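Local coordinates for octopine dehydrogenase (Pecten maximus, PDB 3C7A), which catalyses the NADH-dependent reductive condensation of L-arginine with pyruvate to D-octopine, and the reverse oxidation, at residues Thr2-Gly10 with Gly26-Leu34. Sequence-based numbering, arbitrary orientation.
With NAD (nicotinamide-adenine-dinucleotide), chain B; EDO (1,2-ethanediol), chain G.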
loop_
_atom_site.group_PDB
_atom_site.type_symbol
_atom_site.label_atom_id
_atom_site.label_comp_id
_atom_site.label_asym_id
_atom_site.label_seq_id
_atom_site.Cartn_x
_atom_site.Cartn_y
_atom_site.Cartn_z
ATOM N N THR A 2 -13.702 -21.092 -17.890
ATOM C CA THR A 2 -14.032 -19.726 -17.391
ATOM C C THR A 2 -13.293 -19.434 -16.083
ATOM O O THR A 2 -13.365 -20.220 -15.133
ATOM C CB THR A 2 -15.558 -19.555 -17.177
ATOM O OG1 THR A 2 -16.269 -20.128 -18.283
ATOM C CG2 THR A 2 -15.934 -18.080 -17.049
ATOM N N VAL A 3 -12.579 -18.310 -16.052
ATOM C CA VAL A 3 -11.913 -17.828 -14.838
ATOM C C VAL A 3 -12.826 -16.820 -14.131
ATOM O O VAL A 3 -13.297 -15.861 -14.748
ATOM C CB VAL A 3 -10.532 -17.183 -15.152
ATOM C CG1 VAL A 3 -9.838 -16.722 -13.874
ATOM C CG2 VAL A 3 -9.637 -18.157 -15.917
ATOM N N LYS A 4 -13.072 -17.050 -12.840
ATOM C CA LYS A 4 -13.993 -16.223 -12.051
ATOM C C LYS A 4 -13.258 -15.295 -11.075
ATOM O O LYS A 4 -12.433 -15.752 -10.276
ATOM C CB LYS A 4 -15.006 -17.111 -11.319
ATOM C CG LYS A 4 -15.941 -17.866 -12.262
ATOM C CD LYS A 4 -16.629 -19.038 -11.588
ATOM C CE LYS A 4 -17.453 -19.825 -12.599
ATOM N NZ LYS A 4 -18.154 -20.990 -11.989
ATOM N N VAL A 5 -13.571 -13.998 -11.149
ATOM C CA VAL A 5 -12.844 -12.944 -10.416
ATOM C C VAL A 5 -13.783 -12.038 -9.597
ATOM O O VAL A 5 -14.782 -11.536 -10.122
ATOM C CB VAL A 5 -12.000 -12.058 -11.394
ATOM C CG1 VAL A 5 -11.194 -11.000 -10.639
ATOM C CG2 VAL A 5 -11.072 -12.912 -12.260
ATOM N N CYS A 6 -13.449 -11.827 -8.322
ATOM C CA CYS A 6 -14.178 -10.888 -7.450
ATOM C C CYS A 6 -13.330 -9.660 -7.085
ATOM O O CYS A 6 -12.219 -9.796 -6.561
ATOM C CB CYS A 6 -14.676 -11.594 -6.177
ATOM S SG CYS A 6 -15.523 -10.525 -4.952
ATOM N N VAL A 7 -13.868 -8.471 -7.365
ATOM C CA VAL A 7 -13.218 -7.193 -7.036
ATOM C C VAL A 7 -13.889 -6.544 -5.813
ATOM O O VAL A 7 -15.113 -6.391 -5.784
ATOM C CB VAL A 7 -13.254 -6.200 -8.241
ATOM C CG1 VAL A 7 -12.532 -4.896 -7.907
ATOM C CG2 VAL A 7 -12.657 -6.833 -9.499
ATOM N N CYS A 8 -13.085 -6.165 -4.818
ATOM C CA CYS A 8 -13.591 -5.556 -3.579
ATOM C C CYS A 8 -13.319 -4.042 -3.520
ATOM O O CYS A 8 -12.159 -3.615 -3.542
ATOM C CB CYS A 8 -12.987 -6.253 -2.346
ATOM S SG CYS A 8 -13.293 -8.051 -2.200
ATOM N N GLY A 9 -14.388 -3.244 -3.445
ATOM C CA GLY A 9 -14.282 -1.775 -3.353
ATOM C C GLY A 9 -15.154 -0.988 -4.326
ATOM O O GLY A 9 -15.854 -1.574 -5.155
ATOM N N GLY A 10 -15.105 0.344 -4.233
ATOM C CA GLY A 10 -15.905 1.212 -5.111
ATOM C C GLY A 10 -15.377 2.608 -5.432
ATOM O O GLY A 10 -16.164 3.512 -5.735
ATOM N N GLY A 26 -13.565 -15.025 -21.955
ATOM C CA GLY A 26 -13.427 -16.152 -21.027
ATOM C C GLY A 26 -13.285 -15.789 -19.556
ATOM O O GLY A 26 -12.722 -16.565 -18.777
ATOM N N VAL A 27 -13.800 -14.619 -19.175
ATOM C CA VAL A 27 -13.723 -14.128 -17.789
ATOM C C VAL A 27 -15.099 -13.651 -17.290
ATOM O O VAL A 27 -15.835 -12.989 -18.027
ATOM C CB VAL A 27 -12.672 -12.979 -17.641
ATOM C CG1 VAL A 27 -12.591 -12.472 -16.202
ATOM C CG2 VAL A 27 -11.289 -13.432 -18.112
ATOM N N GLU A 28 -15.428 -13.995 -16.042
ATOM C CA GLU A 28 -16.654 -13.539 -15.369
ATOM C C GLU A 28 -16.317 -12.711 -14.115
ATOM O O GLU A 28 -15.585 -13.178 -13.235
ATOM C CB GLU A 28 -17.544 -14.741 -15.008
ATOM C CG GLU A 28 -18.827 -14.398 -14.246
ATOM C CD GLU A 28 -19.569 -15.631 -13.743
ATOM O OE1 GLU A 28 -20.099 -16.401 -14.575
ATOM O OE2 GLU A 28 -19.634 -15.825 -12.510
ATOM N N VAL A 29 -16.860 -11.494 -14.036
ATOM C CA VAL A 29 -16.522 -10.539 -12.966
ATOM C C VAL A 29 -17.695 -10.254 -12.015
ATOM O O VAL A 29 -18.815 -9.985 -12.461
ATOM C CB VAL A 29 -15.983 -9.191 -13.549
ATOM C CG1 VAL A 29 -15.704 -8.172 -12.441
ATOM C CG2 VAL A 29 -14.726 -9.418 -14.386
ATOM N N ARG A 30 -17.419 -10.309 -10.709
ATOM C CA ARG A 30 -18.377 -9.921 -9.667
ATOM C C ARG A 30 -17.809 -8.801 -8.787
ATOM O O ARG A 30 -16.635 -8.835 -8.417
ATOM C CB ARG A 30 -18.759 -11.126 -8.798
ATOM C CG ARG A 30 -19.390 -12.274 -9.573
ATOM C CD ARG A 30 -20.056 -13.292 -8.661
ATOM N NE ARG A 30 -19.102 -14.187 -8.001
ATOM C CZ ARG A 30 -18.513 -15.234 -8.578
ATOM N NH1 ARG A 30 -18.751 -15.529 -9.851
ATOM N NH2 ARG A 30 -17.672 -15.983 -7.878
ATOM N N VAL A 31 -18.645 -7.815 -8.458
ATOM C CA VAL A 31 -18.227 -6.666 -7.640
ATOM C C VAL A 31 -18.906 -6.678 -6.262
ATOM O O VAL A 31 -20.129 -6.822 -6.166
ATOM C CB VAL A 31 -18.504 -5.308 -8.364
ATOM C CG1 VAL A 31 -18.020 -4.123 -7.527
ATOM C CG2 VAL A 31 -17.848 -5.279 -9.739
ATOM N N LEU A 32 -18.100 -6.527 -5.208
ATOM C CA LEU A 32 -18.588 -6.470 -3.824
ATOM C C LEU A 32 -18.127 -5.192 -3.109
ATOM O O LEU A 32 -16.936 -4.863 -3.122
ATOM C CB LEU A 32 -18.126 -7.712 -3.040
ATOM C CG LEU A 32 -18.453 -7.841 -1.543
ATOM C CD1 LEU A 32 -19.914 -8.221 -1.314
ATOM C CD2 LEU A 32 -17.531 -8.850 -0.861
ATOM N N THR A 33 -19.077 -4.481 -2.495
ATOM C CA THR A 33 -18.786 -3.301 -1.658
ATOM C C THR A 33 -19.651 -3.270 -0.388
ATOM O O THR A 33 -20.854 -3.543 -0.439
ATOM C CB THR A 33 -18.906 -1.953 -2.442
ATOM O OG1 THR A 33 -18.856 -0.849 -1.526
ATOM C CG2 THR A 33 -20.205 -1.877 -3.247
ATOM N N LEU A 34 -19.028 -2.931 0.742
ATOM C CA LEU A 34 -19.689 -2.990 2.053
ATOM C C LEU A 34 -19.928 -1.622 2.719
ATOM O O LEU A 34 -20.254 -1.556 3.911
ATOM C CB LEU A 34 -18.902 -3.908 3.007
ATOM C CG LEU A 34 -18.632 -5.370 2.625
ATOM C CD1 LEU A 34 -17.569 -5.975 3.538
ATOM C CD2 LEU A 34 -19.904 -6.216 2.644
HETATM P PA NAD B . -10.505 6.001 -3.036
HETATM O O1A NAD B . -10.347 7.143 -2.109
HETATM O O2A NAD B . -11.026 6.454 -4.346
HETATM O O5B NAD B . -11.482 4.891 -2.383
HETATM C C5B NAD B . -12.765 5.222 -1.885
HETATM C C4B NAD B . -13.554 3.947 -1.586
HETATM O O4B NAD B . -13.153 3.392 -0.344
HETATM C C3B NAD B . -15.054 4.188 -1.472
HETATM O O3B NAD B . -15.724 3.997 -2.697
HETATM C C2B NAD B . -15.505 3.188 -0.424
HETATM O O2B NAD B . -15.911 1.971 -1.011
HETATM C C1B NAD B . -14.264 2.957 0.423
HETATM N N9A NAD B . -14.401 3.752 1.662
HETATM C C8A NAD B . -14.010 5.058 1.835
HETATM N N7A NAD B . -14.313 5.442 3.095
HETATM C C5A NAD B . -14.894 4.403 3.734
HETATM C C6A NAD B . -15.388 4.264 5.028
HETATM N N6A NAD B . -15.559 5.349 5.781
HETATM N N1A NAD B . -15.942 3.055 5.419
HETATM C C2A NAD B . -16.000 1.998 4.527
HETATM N N3A NAD B . -15.507 2.149 3.241
HETATM C C4A NAD B . -14.960 3.332 2.847
HETATM O O3 NAD B . -9.079 5.245 -3.182
HETATM P PN NAD B . -8.355 4.996 -4.605
HETATM O O1N NAD B . -8.143 6.309 -5.255
HETATM O O2N NAD B . -9.080 3.929 -5.333
HETATM O O5D NAD B . -6.893 4.438 -4.207
HETATM C C5D NAD B . -6.689 3.273 -3.434
HETATM C C4D NAD B . -5.272 3.274 -2.854
HETATM O O4D NAD B . -4.298 3.431 -3.879
HETATM C C3D NAD B . -5.069 4.412 -1.861
HETATM O O3D NAD B . -4.437 3.913 -0.705
HETATM C C2D NAD B . -4.173 5.399 -2.591
HETATM O O2D NAD B . -3.293 6.054 -1.707
HETATM C C1D NAD B . -3.434 4.523 -3.599
HETATM N N1N NAD B . -3.037 5.244 -4.833
HETATM C C2N NAD B . -3.950 5.943 -5.588
HETATM C C3N NAD B . -3.552 6.610 -6.751
HETATM C C7N NAD B . -4.587 7.161 -7.700
HETATM O O7N NAD B . -4.194 7.874 -8.755
HETATM N N7N NAD B . -5.957 6.919 -7.462
HETATM C C4N NAD B . -2.211 6.560 -7.141
HETATM C C5N NAD B . -1.289 5.846 -6.375
HETATM C C6N NAD B . -1.721 5.191 -5.223
HETATM C C1 EDO G . -23.490 -14.635 -9.621
HETATM O O1 EDO G . -24.423 -14.180 -10.609
HETATM C C2 EDO G . -23.176 -16.107 -9.857
HETATM O O2 EDO G . -22.607 -16.268 -11.161
#
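Six valines, Val3, Val5 and Val7 paired with Val27, Val29 and Val31, fill one face of this parallel strand pair, while the other face carries a charged cluster at its start and sulfur and leucine beyond. Every one of these valines has CG1 anti to its own backbone N, which leaves CG2 beside that N. The branches meet diagonally: CG2 of Val5 lies 4.2 Å from CG1 of Val27, and CG2 of Val7 similarly approaches CG1 of Val29, in each case the valine two residues before the register partner. Seven nearly straight N-H...O bonds join the backbones, from Val3 N to Gly26 O (3.2 Å) as far as Gly9 N to Leu32 O (3.0 Å).

On the opposite face Arg30, bent at chi3 (-77°), folds back along its own strand so that NH1 makes a salt bridge with Glu28 OE2 (2.8 Å), the carboxylate carbon lying in the guanidinium plane at its edge. Lys4 CB packs obliquely against this group, 4.3 Å from Arg30 NH1, and Lys4 CG lies 4.2 Å from Glu28 OE2. The guanidinium is fixed further by a hydrogen bond from NE to Ala79 O. Farther along, Cys6 SG rests on Leu32 CB at 4.3 Å.

The two strands belong to a Rossmann-type beta-alpha-beta unit, joined by helix 12-21. Past the pairing, Gly9 and Gly10 enter the glycine-rich NADH-binding turn, Gly10 C lying 3.1 Å from NAD O3B, and Thr33 OG1 is hydrogen-bonded to OE1 of Glu38, another NADH-binding residue. Helix 12-21 packs on Val7 and Val31, helix 76-80 on Cys6 and Leu32, and strands 85-88 and 71-73 extend the sheet beyond 3-8 and 27-32 respectively.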